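Glutamate--cysteine ligase GshA (Methylobacillus flagellatus KT, PDB 3K1T) probably acts as a ligase of the glutamate–cysteine ligase family, joining glutamate to cysteine to make gamma-glutamylcysteine. Local coordinates at residues E30-P43 against V407-Q421. Numbering follows the deposited sequence.
Sequences EHWFRSQWQEYGAP and VVARLALLAATIELQ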
# COMPACT_ATOMS: atom_id res chain seq x y z
N GLU A 30 -10.77 -10.77 -6.99
CA GLU A 30 -10.41 -9.75 -6.01
C GLU A 30 -11.59 -9.43 -5.05
O GLU A 30 -11.38 -9.26 -3.83
CB GLU A 30 -9.90 -8.50 -6.71
CG GLU A 30 -8.63 -8.76 -7.52
CD GLU A 30 -7.44 -9.24 -6.70
OE1 GLU A 30 -7.42 -9.06 -5.46
OE2 GLU A 30 -6.51 -9.81 -7.31
N HIS A 31 -12.80 -9.41 -5.57
CA HIS A 31 -13.99 -9.27 -4.73
C HIS A 31 -14.11 -10.44 -3.76
O HIS A 31 -14.37 -10.25 -2.57
CB HIS A 31 -15.26 -9.19 -5.59
CG HIS A 31 -16.50 -9.12 -4.78
ND1 HIS A 31 -17.28 -10.23 -4.51
CD2 HIS A 31 -17.04 -8.10 -4.08
CE1 HIS A 31 -18.29 -9.87 -3.74
NE2 HIS A 31 -18.18 -8.58 -3.47
N TRP A 32 -13.84 -11.66 -4.25
CA TRP A 32 -13.90 -12.84 -3.37
C TRP A 32 -12.86 -12.73 -2.25
O TRP A 32 -13.18 -12.97 -1.08
CB TRP A 32 -13.72 -14.11 -4.21
CG TRP A 32 -13.77 -15.39 -3.42
CD1 TRP A 32 -14.89 -16.11 -3.12
CD2 TRP A 32 -12.67 -16.10 -2.86
NE1 TRP A 32 -14.56 -17.22 -2.42
CE2 TRP A 32 -13.20 -17.25 -2.23
CE3 TRP A 32 -11.29 -15.89 -2.83
CZ2 TRP A 32 -12.40 -18.19 -1.58
CZ3 TRP A 32 -10.49 -16.83 -2.22
CH2 TRP A 32 -11.05 -17.97 -1.59
N PHE A 33 -11.63 -12.36 -2.57
CA PHE A 33 -10.62 -12.22 -1.52
C PHE A 33 -11.05 -11.18 -0.49
O PHE A 33 -10.93 -11.40 0.72
CB PHE A 33 -9.26 -11.80 -2.11
CG PHE A 33 -8.39 -12.96 -2.56
CD1 PHE A 33 -7.94 -13.91 -1.66
CD2 PHE A 33 -8.00 -13.06 -3.89
CE1 PHE A 33 -7.13 -14.95 -2.06
CE2 PHE A 33 -7.16 -14.10 -4.31
CZ PHE A 33 -6.74 -15.04 -3.38
N ARG A 34 -11.56 -10.03 -0.95
CA ARG A 34 -12.04 -9.03 0.01
C ARG A 34 -13.11 -9.59 0.95
O ARG A 34 -13.05 -9.30 2.16
CB ARG A 34 -12.54 -7.75 -0.67
CG ARG A 34 -11.37 -6.84 -1.06
CD ARG A 34 -11.89 -5.50 -1.57
NE ARG A 34 -12.39 -5.51 -2.93
CZ ARG A 34 -11.63 -5.25 -4.00
NH1 ARG A 34 -10.33 -4.97 -3.87
NH2 ARG A 34 -12.17 -5.27 -5.17
N SER A 35 -14.07 -10.38 0.43
CA SER A 35 -15.04 -11.02 1.30
C SER A 35 -14.34 -11.93 2.33
O SER A 35 -14.74 -11.94 3.50
CB SER A 35 -16.06 -11.84 0.52
OG SER A 35 -16.74 -10.97 -0.35
N GLN A 36 -13.31 -12.67 1.90
CA GLN A 36 -12.60 -13.56 2.83
C GLN A 36 -11.88 -12.82 3.95
O GLN A 36 -11.96 -13.20 5.13
CB GLN A 36 -11.64 -14.52 2.10
CG GLN A 36 -12.30 -15.32 0.96
CD GLN A 36 -13.53 -16.04 1.39
OE1 GLN A 36 -13.50 -16.80 2.34
NE2 GLN A 36 -14.64 -15.77 0.71
N TRP A 37 -11.19 -11.74 3.60
CA TRP A 37 -10.43 -10.98 4.60
C TRP A 37 -11.38 -10.28 5.59
O TRP A 37 -11.01 -10.15 6.76
CB TRP A 37 -9.49 -9.94 3.97
CG TRP A 37 -8.58 -10.48 2.87
CD1 TRP A 37 -8.43 -9.98 1.61
CD2 TRP A 37 -7.70 -11.59 2.97
NE1 TRP A 37 -7.55 -10.75 0.91
CE2 TRP A 37 -7.08 -11.75 1.71
CE3 TRP A 37 -7.41 -12.51 3.97
CZ2 TRP A 37 -6.17 -12.75 1.44
CZ3 TRP A 37 -6.46 -13.50 3.71
CH2 TRP A 37 -5.88 -13.62 2.45
N GLN A 38 -12.59 -9.90 5.17
CA GLN A 38 -13.57 -9.31 6.09
C GLN A 38 -13.97 -10.32 7.17
O GLN A 38 -14.21 -9.94 8.32
CB GLN A 38 -14.86 -8.86 5.38
CG GLN A 38 -14.69 -7.67 4.46
CD GLN A 38 -15.97 -7.26 3.72
OE1 GLN A 38 -16.00 -7.14 2.47
NE2 GLN A 38 -17.03 -7.00 4.48
N GLU A 39 -14.06 -11.59 6.79
CA GLU A 39 -14.38 -12.64 7.74
C GLU A 39 -13.20 -13.09 8.60
O GLU A 39 -13.38 -13.30 9.81
CB GLU A 39 -14.96 -13.84 6.99
CG GLU A 39 -15.19 -15.04 7.87
CD GLU A 39 -16.13 -16.09 7.29
OE1 GLU A 39 -16.49 -16.01 6.09
OE2 GLU A 39 -16.50 -17.01 8.06
N TYR A 40 -12.00 -13.21 8.02
CA TYR A 40 -10.87 -13.84 8.70
C TYR A 40 -9.64 -13.01 9.16
O TYR A 40 -8.90 -13.46 10.03
CB TYR A 40 -10.38 -15.02 7.87
CG TYR A 40 -11.39 -16.13 7.75
CD1 TYR A 40 -11.69 -16.96 8.84
CD2 TYR A 40 -12.04 -16.36 6.55
CE1 TYR A 40 -12.60 -18.00 8.71
CE2 TYR A 40 -12.96 -17.36 6.43
CZ TYR A 40 -13.22 -18.19 7.51
OH TYR A 40 -14.14 -19.18 7.30
N GLY A 41 -9.52 -11.81 8.63
CA GLY A 41 -8.34 -10.99 8.80
C GLY A 41 -7.27 -11.68 8.00
O GLY A 41 -7.58 -12.56 7.18
N ALA A 42 -6.03 -11.27 8.28
CA ALA A 42 -4.81 -11.81 7.70
C ALA A 42 -3.70 -11.62 8.74
O ALA A 42 -3.76 -10.72 9.60
CB ALA A 42 -4.42 -11.08 6.37
N PRO A 43 -2.64 -12.44 8.65
CA PRO A 43 -1.52 -12.26 9.57
C PRO A 43 -0.80 -10.93 9.30
O PRO A 43 -0.96 -10.34 8.22
CB PRO A 43 -0.55 -13.42 9.19
CG PRO A 43 -1.30 -14.30 8.32
CD PRO A 43 -2.39 -13.53 7.69
N VAL A 407 -1.86 -14.77 -6.57
CA VAL A 407 -3.15 -15.38 -6.26
C VAL A 407 -2.98 -16.68 -5.41
O VAL A 407 -3.59 -16.85 -4.34
CB VAL A 407 -3.96 -15.67 -7.53
CG1 VAL A 407 -5.16 -16.60 -7.22
CG2 VAL A 407 -4.43 -14.36 -8.21
N VAL A 408 -2.10 -17.58 -5.85
CA VAL A 408 -1.91 -18.84 -5.14
C VAL A 408 -1.28 -18.57 -3.77
O VAL A 408 -1.66 -19.18 -2.77
CB VAL A 408 -1.07 -19.83 -5.96
CG1 VAL A 408 -0.86 -21.16 -5.18
CG2 VAL A 408 -1.78 -20.07 -7.37
N ALA A 409 -0.38 -17.59 -3.69
CA ALA A 409 0.19 -17.20 -2.38
C ALA A 409 -0.84 -16.67 -1.41
O ALA A 409 -0.82 -17.03 -0.22
CB ALA A 409 1.33 -16.19 -2.54
N ARG A 410 -1.78 -15.88 -1.91
CA ARG A 410 -2.89 -15.40 -1.09
C ARG A 410 -3.90 -16.51 -0.68
O ARG A 410 -4.48 -16.44 0.39
CB ARG A 410 -3.58 -14.21 -1.74
CG ARG A 410 -2.72 -12.90 -1.66
CD ARG A 410 -3.46 -11.75 -2.30
NE ARG A 410 -3.53 -11.92 -3.76
CZ ARG A 410 -4.48 -11.36 -4.54
NH1 ARG A 410 -5.42 -10.55 -4.06
NH2 ARG A 410 -4.44 -11.55 -5.84
N LEU A 411 -4.11 -17.51 -1.52
CA LEU A 411 -4.91 -18.69 -1.11
C LEU A 411 -4.24 -19.41 0.05
O LEU A 411 -4.90 -19.80 1.02
CB LEU A 411 -5.13 -19.66 -2.28
CG LEU A 411 -5.92 -19.14 -3.48
CD1 LEU A 411 -5.89 -20.24 -4.62
CD2 LEU A 411 -7.36 -18.83 -3.07
N ALA A 412 -2.93 -19.60 -0.05
CA ALA A 412 -2.16 -20.24 1.05
C ALA A 412 -2.18 -19.37 2.32
O ALA A 412 -2.29 -19.87 3.43
CB ALA A 412 -0.72 -20.52 0.60
N LEU A 413 -2.08 -18.05 2.17
CA LEU A 413 -2.23 -17.13 3.30
C LEU A 413 -3.58 -17.25 4.00
O LEU A 413 -3.66 -17.32 5.24
CB LEU A 413 -2.02 -15.67 2.85
CG LEU A 413 -1.97 -14.63 3.96
CD1 LEU A 413 -0.61 -14.75 4.65
CD2 LEU A 413 -2.18 -13.18 3.41
N LEU A 414 -4.65 -17.30 3.21
CA LEU A 414 -5.99 -17.45 3.76
C LEU A 414 -6.12 -18.77 4.53
O LEU A 414 -6.65 -18.81 5.67
CB LEU A 414 -7.02 -17.40 2.60
CG LEU A 414 -8.48 -17.60 2.97
CD1 LEU A 414 -8.92 -16.56 4.04
CD2 LEU A 414 -9.37 -17.49 1.71
N ALA A 415 -5.59 -19.84 3.96
CA ALA A 415 -5.63 -21.11 4.62
C ALA A 415 -4.91 -21.09 5.98
O ALA A 415 -5.44 -21.64 6.97
CB ALA A 415 -5.03 -22.23 3.71
N ALA A 416 -3.72 -20.49 6.02
CA ALA A 416 -2.94 -20.35 7.27
C ALA A 416 -3.71 -19.52 8.32
O ALA A 416 -3.71 -19.88 9.52
CB ALA A 416 -1.59 -19.75 7.00
N THR A 417 -4.40 -18.48 7.86
CA THR A 417 -5.21 -17.60 8.70
C THR A 417 -6.37 -18.38 9.35
O THR A 417 -6.59 -18.30 10.57
CB THR A 417 -5.79 -16.43 7.88
OG1 THR A 417 -4.70 -15.72 7.30
CG2 THR A 417 -6.67 -15.47 8.74
N ILE A 418 -7.06 -19.15 8.53
CA ILE A 418 -8.15 -20.02 8.99
C ILE A 418 -7.61 -21.06 10.00
O ILE A 418 -8.15 -21.19 11.12
CB ILE A 418 -8.90 -20.68 7.81
CG1 ILE A 418 -9.62 -19.61 6.98
CG2 ILE A 418 -9.89 -21.77 8.31
CD1 ILE A 418 -10.16 -20.08 5.59
N GLU A 419 -6.55 -21.77 9.62
CA GLU A 419 -5.90 -22.72 10.50
C GLU A 419 -5.56 -22.13 11.88
O GLU A 419 -5.86 -22.75 12.90
CB GLU A 419 -4.62 -23.24 9.85
CG GLU A 419 -3.79 -24.27 10.61
CD GLU A 419 -2.35 -24.44 10.04
OE1 GLU A 419 -1.98 -23.81 9.01
OE2 GLU A 419 -1.57 -25.20 10.64
N LEU A 420 -4.90 -20.97 11.89
CA LEU A 420 -4.48 -20.32 13.13
C LEU A 420 -5.69 -19.87 13.98
O LEU A 420 -5.67 -20.02 15.19
CB LEU A 420 -3.52 -19.14 12.82
CG LEU A 420 -2.73 -18.43 13.93
CD1 LEU A 420 -1.65 -19.34 14.53
CD2 LEU A 420 -2.08 -17.08 13.45
N GLN A 421 -6.75 -19.38 13.35
CA GLN A 421 -7.97 -19.02 14.07
C GLN A 421 -8.55 -20.23 14.80
O GLN A 421 -9.06 -20.09 15.89
CB GLN A 421 -9.07 -18.46 13.15
CG GLN A 421 -8.74 -17.10 12.61
CD GLN A 421 -9.96 -16.24 12.27
OE1 GLN A 421 -11.13 -16.66 12.38
NE2 GLN A 421 -9.67 -15.00 11.85
O HOH W 1 -14.26 -15.77 11.46
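Two nearly parallel helices, 26-40 and 398-421, pack here, the axes of 30-40 and 407-421 lying 20° apart, and Glu30 meets Arg410 at the N-terminal end of the contact. The guanidinium grips the carboxylate end-on: NH1 of Arg410 gives a bond of 2.9 Å to OE1 of Glu30, on its syn lone pair, while NH2 of Arg410 reaches OE2 of Glu30 at 3.1 Å. The two flat groups are almost coplanar; OE2 also bonds the hydroxyl of Tyr403, and Arg410 NE bonds Gly406 O. Were Glu30 an alanine, the buried guanidinium would probably lose its countercharge and be held less firmly over the Phe33 ring. That ring makes an off-centre cation-pi stack with it, planes 26° apart, with Arg410 CZ 4.3 Å from the Phe33 centroid; the bend of the arginine chain at chi3 lets one flat group serve both acid and ring.

Midway, Leu414 is a knob in a hole made by Trp32, Gln36, Trp37 and Tyr40. With its CG anti to the backbone N (chi1 177°), it spreads both methyls: CD2 lies 3.7 Å from CH2 of Trp32, and CD1 touches CZ3 of Trp37 at 3.9 Å. A branched leucine suits a site walled by large aromatics. Tyr40 in turn fits among Leu414, Thr417, Ile418 and Gln421, where Ile418 CG1 stands squarely over its ring, 3.7 Å from the centroid, a CH-pi contact. Gly41, with positive phi, ends the helix and turns the chain so that Pro43 CD rests 3.7 Å from Leu413 CD1. Thr417 OG1 is tied to Leu413 O, while its methyl sits against Tyr40 O. Helix 398-421 also covers antiparallel strands 45-52 and 57-63, and the paired helices mesh by knobs-into-holes packing.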